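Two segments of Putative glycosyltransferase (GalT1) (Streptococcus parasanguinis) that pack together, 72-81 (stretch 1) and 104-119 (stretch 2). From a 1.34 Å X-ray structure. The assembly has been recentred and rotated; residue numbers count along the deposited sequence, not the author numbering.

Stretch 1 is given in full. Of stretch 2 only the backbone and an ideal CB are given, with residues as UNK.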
# COMPACT_ATOMS: atom_id res chain seq x y z
N LEU A 72 -12.01 9.20 -2.99
CA LEU A 72 -11.08 8.10 -3.20
C LEU A 72 -10.05 8.44 -4.27
O LEU A 72 -10.40 8.89 -5.36
CB LEU A 72 -11.84 6.84 -3.62
CG LEU A 72 -10.99 5.62 -3.99
CD1 LEU A 72 -10.35 5.06 -2.74
CD2 LEU A 72 -11.84 4.57 -4.68
N LEU A 73 -8.79 8.21 -3.94
CA LEU A 73 -7.70 8.33 -4.90
C LEU A 73 -7.27 6.92 -5.29
O LEU A 73 -6.90 6.11 -4.43
CB LEU A 73 -6.52 9.08 -4.28
CG LEU A 73 -5.31 9.37 -5.16
CD1 LEU A 73 -5.70 10.22 -6.37
CD2 LEU A 73 -4.21 10.05 -4.35
N VAL A 74 -7.34 6.62 -6.59
CA VAL A 74 -6.89 5.34 -7.12
C VAL A 74 -5.48 5.52 -7.65
O VAL A 74 -5.23 6.44 -8.43
CB VAL A 74 -7.83 4.85 -8.25
CG1 VAL A 74 -7.31 3.54 -8.85
CG2 VAL A 74 -9.26 4.68 -7.73
N CYS A 75 -4.56 4.65 -7.22
CA CYS A 75 -3.13 4.86 -7.48
C CYS A 75 -2.52 3.78 -8.37
O CYS A 75 -2.93 2.62 -8.30
CB CYS A 75 -2.35 4.90 -6.17
SG CYS A 75 -2.91 6.16 -5.01
N LEU A 76 -1.53 4.17 -9.17
CA LEU A 76 -0.74 3.25 -9.99
C LEU A 76 0.74 3.45 -9.70
O LEU A 76 1.14 4.48 -9.16
CB LEU A 76 -0.96 3.56 -11.46
CG LEU A 76 -2.09 2.82 -12.19
CD1 LEU A 76 -3.28 2.54 -11.32
CD2 LEU A 76 -2.47 3.58 -13.46
N PRO A 77 1.58 2.48 -10.08
CA PRO A 77 3.02 2.69 -9.92
C PRO A 77 3.48 3.93 -10.69
O PRO A 77 3.07 4.15 -11.83
CB PRO A 77 3.62 1.40 -10.52
CG PRO A 77 2.51 0.36 -10.41
CD PRO A 77 1.27 1.17 -10.69
N ASP A 78 4.33 4.73 -10.07
CA ASP A 78 4.73 6.00 -10.67
C ASP A 78 5.97 5.76 -11.52
O ASP A 78 7.08 6.13 -11.14
CB ASP A 78 4.98 7.04 -9.56
CG ASP A 78 5.30 8.42 -10.10
OD1 ASP A 78 5.25 8.61 -11.33
OD2 ASP A 78 5.59 9.31 -9.28
N VAL A 79 5.77 5.13 -12.67
CA VAL A 79 6.88 4.61 -13.46
C VAL A 79 6.74 4.92 -14.94
O VAL A 79 7.56 4.48 -15.76
CB VAL A 79 7.02 3.07 -13.30
CG1 VAL A 79 7.29 2.71 -11.85
CG2 VAL A 79 5.77 2.37 -13.81
N PHE A 80 5.71 5.68 -15.28
CA PHE A 80 5.40 5.94 -16.68
C PHE A 80 6.10 7.18 -17.23
O PHE A 80 6.27 7.32 -18.44
CB PHE A 80 3.88 5.99 -16.87
CG PHE A 80 3.21 4.71 -16.45
CD1 PHE A 80 3.34 3.58 -17.23
CD2 PHE A 80 2.51 4.64 -15.27
CE1 PHE A 80 2.75 2.39 -16.85
CE2 PHE A 80 1.92 3.45 -14.88
CZ PHE A 80 2.04 2.33 -15.67
N SER A 81 6.52 8.05 -16.33
CA SER A 81 7.38 9.17 -16.68
C SER A 81 8.45 9.32 -15.61
O SER A 81 8.27 8.90 -14.46
CB SER A 81 6.57 10.46 -16.80
OG SER A 81 5.75 10.44 -17.96
N UNK A 104 -3.03 -4.26 -20.85
CA UNK A 104 -3.79 -3.96 -19.65
C UNK A 104 -3.71 -2.48 -19.33
O UNK A 104 -4.72 -1.81 -19.13
CB UNK A 104 -3.28 -4.79 -18.47
N UNK A 105 -2.49 -1.95 -19.29
CA UNK A 105 -2.30 -0.55 -18.95
C UNK A 105 -2.87 0.40 -20.01
O UNK A 105 -3.48 1.41 -19.67
CB UNK A 105 -0.81 -0.27 -18.75
N UNK A 106 -2.68 0.07 -21.28
CA UNK A 106 -3.15 0.94 -22.35
C UNK A 106 -4.67 1.01 -22.44
O UNK A 106 -5.23 2.00 -22.91
CB UNK A 106 -2.58 0.46 -23.69
N UNK A 107 -5.34 -0.05 -21.98
CA UNK A 107 -6.77 -0.17 -22.18
C UNK A 107 -7.63 0.03 -20.94
O UNK A 107 -8.75 0.54 -21.02
CB UNK A 107 -7.07 -1.55 -22.77
N UNK A 108 -7.11 -0.36 -19.78
CA UNK A 108 -7.90 -0.30 -18.55
C UNK A 108 -7.61 0.94 -17.71
O UNK A 108 -8.38 1.27 -16.79
CB UNK A 108 -7.64 -1.55 -17.71
N UNK A 109 -6.52 1.64 -18.01
CA UNK A 109 -6.10 2.79 -17.20
C UNK A 109 -6.23 4.12 -17.94
O UNK A 109 -5.23 4.78 -18.23
CB UNK A 109 -4.65 2.60 -16.75
N UNK A 110 -7.46 4.54 -18.21
CA UNK A 110 -7.69 5.73 -19.03
C UNK A 110 -8.19 6.95 -18.25
O UNK A 110 -8.63 7.93 -18.86
CB UNK A 110 -8.70 5.39 -20.13
N UNK A 111 -8.13 6.90 -16.93
CA UNK A 111 -8.56 8.03 -16.11
C UNK A 111 -7.67 9.25 -16.37
O UNK A 111 -6.53 9.11 -16.80
CB UNK A 111 -8.53 7.66 -14.63
N UNK A 112 -8.20 10.46 -16.10
CA UNK A 112 -7.42 11.68 -16.30
C UNK A 112 -6.14 11.74 -15.45
O UNK A 112 -5.15 12.32 -15.88
CB UNK A 112 -8.29 12.90 -15.99
N UNK A 113 -6.18 11.15 -14.27
CA UNK A 113 -5.00 11.09 -13.41
C UNK A 113 -5.14 9.96 -12.41
O UNK A 113 -6.25 9.50 -12.12
CB UNK A 113 -4.79 12.42 -12.68
N UNK A 114 -4.00 9.52 -11.88
CA UNK A 114 -3.95 8.53 -10.81
C UNK A 114 -3.05 9.06 -9.71
O UNK A 114 -2.19 9.89 -9.98
CB UNK A 114 -3.45 7.18 -11.32
N UNK A 115 -3.25 8.59 -8.48
CA UNK A 115 -2.29 8.85 -7.43
C UNK A 115 -1.12 7.89 -7.57
O UNK A 115 -1.12 7.02 -8.44
CB UNK A 115 -2.94 8.72 -6.05
N UNK A 116 -0.12 8.04 -6.70
CA UNK A 116 1.06 7.18 -6.73
C UNK A 116 0.99 6.00 -5.77
O UNK A 116 0.85 6.18 -4.56
CB UNK A 116 2.30 8.01 -6.41
N UNK A 117 1.14 4.80 -6.31
CA UNK A 117 1.24 3.59 -5.50
C UNK A 117 2.46 3.66 -4.58
O UNK A 117 2.51 2.99 -3.54
CB UNK A 117 1.32 2.35 -6.40
N UNK A 118 3.43 4.50 -4.94
CA UNK A 118 4.64 4.64 -4.14
C UNK A 118 4.50 5.56 -2.92
O UNK A 118 5.49 5.87 -2.27
CB UNK A 118 5.77 5.16 -5.03
N UNK A 119 3.29 5.99 -2.58
CA UNK A 119 3.14 6.68 -1.30
C UNK A 119 3.55 5.76 -0.14
O UNK A 119 3.92 6.24 0.94
CB UNK A 119 1.70 7.16 -1.12

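Positions 104, 106, 107 and 108 are helical. Their ideal CB atoms have nothing of stretch 1 within 5.5 Å, so many residues would suit. They are Phe104, Leu106, Asn107 and Cys108.

At position 105 CB points toward stretch 1, 4.8 Å from Phe80 CE1. An aromatic or a long apolar side chain could meet that ring. The residue is Tyr105. The edge of Phe80 points at its face, with CZ of Phe80 3.8 Å from CD1 of Tyr105.

Position 109 leaves helical angles. Its CB points toward stretch 1, 4.1 Å from Leu76 CD2, so a small or medium apolar group would fit. Cys109 places SG 3.9 Å from CD2 of Leu76.

Positions 110, 111 and 112 are again out of reach and open to many residues. They are Asp110, Ala111 and Pro112.

At position 113 the backbone is extended and CB points sideways, with no stretch 1 atom near. Only a long side chain could reach Leu73. Phe113, with chi1 p, does: its CE2 is 3.9 Å from CD1 of Leu73, which sits at the ring edge.

At position 114 CB points sideways, 3.5 Å from Val74 O. Leu76 and Val74 offer apolar surface, suiting an aromatic or a large aliphatic. CD2 of Leu76 sits over one face of the Tyr114 ring, 3.6 Å from the ring centroid and nearly on the ring normal. Tyr114 OH accepts a hydrogen bond from Ala111 N.

Position 115 pairs with Cys75 in a parallel bridge. An ideal CB would lie 2.5 Å from Leu73 CD2 and 2.8 Å from Cys75 SG, both clashes, so glycine suits. Gly115 N donates to Val74 O (2.9 Å), and Gly115 O accepts from Leu76 N (3.0 Å).

At position 116 CB points away, yet lies 4.2 Å from Asp78 CB. A small polar group could work beside that acid. Ser116 OG shares a water with Asp78 OD2 and accepts a hydrogen bond from the backbone N of position 118.

At position 117 the chain turns into a 3-10 segment, and CB is 3.5 Å from Leu76 O. A compact side chain would suit. Thr117 N donates to Leu76 O (2.9 Å, nearly straight).

At position 118 CB points sideways, so a large flat or apolar group could reach 77-79. Phe118 lays one face over Asp78 N and Pro77 CA, with Val79 CG1 at its edge.

At position 119 the ideal CB has nothing of stretch 1 within 5.5 Å, so stretch 1 sets no preference. The residue is Ile119.

Stretch 2, residues 104-119: FYLNCCDAPFYGSTFI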
# COMPACT_ATOMS: atom_id res chain seq x y z
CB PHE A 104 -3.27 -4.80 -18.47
CG PHE A 104 -4.08 -4.65 -17.22
CD1 PHE A 104 -5.06 -5.57 -16.90
CD2 PHE A 104 -3.85 -3.60 -16.35
CE1 PHE A 104 -5.80 -5.45 -15.74
CE2 PHE A 104 -4.59 -3.46 -15.18
CZ PHE A 104 -5.57 -4.39 -14.88
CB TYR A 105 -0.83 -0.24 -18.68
CG TYR A 105 -0.37 -0.69 -17.31
CD1 TYR A 105 -0.85 -0.05 -16.17
CD2 TYR A 105 0.53 -1.74 -17.15
CE1 TYR A 105 -0.45 -0.45 -14.91
CE2 TYR A 105 0.95 -2.14 -15.89
CZ TYR A 105 0.45 -1.49 -14.77
OH TYR A 105 0.85 -1.88 -13.51
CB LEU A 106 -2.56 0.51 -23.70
CG LEU A 106 -1.08 0.82 -23.91
CD1 LEU A 106 -0.55 0.08 -25.12
CD2 LEU A 106 -0.87 2.33 -24.05
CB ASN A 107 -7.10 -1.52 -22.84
CG ASN A 107 -6.58 -1.61 -24.26
OD1 ASN A 107 -6.75 -0.69 -25.06
ND2 ASN A 107 -5.92 -2.73 -24.58
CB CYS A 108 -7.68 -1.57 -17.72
SG CYS A 108 -8.15 -3.11 -18.57
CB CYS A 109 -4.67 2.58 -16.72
SG CYS A 109 -4.47 1.10 -15.70
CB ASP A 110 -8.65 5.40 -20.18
CG ASP A 110 -9.95 4.78 -19.70
OD1 ASP A 110 -10.29 4.96 -18.51
OD2 ASP A 110 -10.62 4.11 -20.51
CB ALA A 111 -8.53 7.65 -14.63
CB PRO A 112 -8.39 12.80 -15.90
CG PRO A 112 -9.48 12.12 -15.12
CD PRO A 112 -9.58 10.74 -15.69
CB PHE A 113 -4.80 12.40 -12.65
CG PHE A 113 -5.86 12.68 -11.63
CD1 PHE A 113 -7.01 13.38 -11.97
CD2 PHE A 113 -5.71 12.25 -10.32
CE1 PHE A 113 -7.99 13.64 -11.02
CE2 PHE A 113 -6.68 12.50 -9.37
CZ PHE A 113 -7.83 13.19 -9.72
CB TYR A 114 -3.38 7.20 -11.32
CG TYR A 114 -4.29 6.53 -12.33
CD1 TYR A 114 -4.17 6.80 -13.69
CD2 TYR A 114 -5.29 5.66 -11.91
CE1 TYR A 114 -5.02 6.19 -14.61
CE2 TYR A 114 -6.13 5.04 -12.82
CZ TYR A 114 -5.99 5.32 -14.17
OH TYR A 114 -6.82 4.72 -15.09
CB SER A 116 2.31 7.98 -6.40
OG SER A 116 3.45 7.12 -6.39
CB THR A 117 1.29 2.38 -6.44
OG1 THR A 117 -0.01 2.24 -7.00
CG2 THR A 117 1.70 1.06 -5.75
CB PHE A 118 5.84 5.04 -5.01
CG PHE A 118 6.14 4.07 -6.12
CD1 PHE A 118 5.71 2.75 -6.07
CD2 PHE A 118 6.85 4.50 -7.24
CE1 PHE A 118 5.98 1.87 -7.11
CE2 PHE A 118 7.14 3.62 -8.28
CZ PHE A 118 6.71 2.31 -8.21
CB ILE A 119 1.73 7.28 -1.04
CG1 ILE A 119 0.64 6.21 -1.04
CG2 ILE A 119 1.40 8.39 -2.03
CD1 ILE A 119 -0.65 6.67 -0.40
O HOH W 1 5.64 8.71 -6.66
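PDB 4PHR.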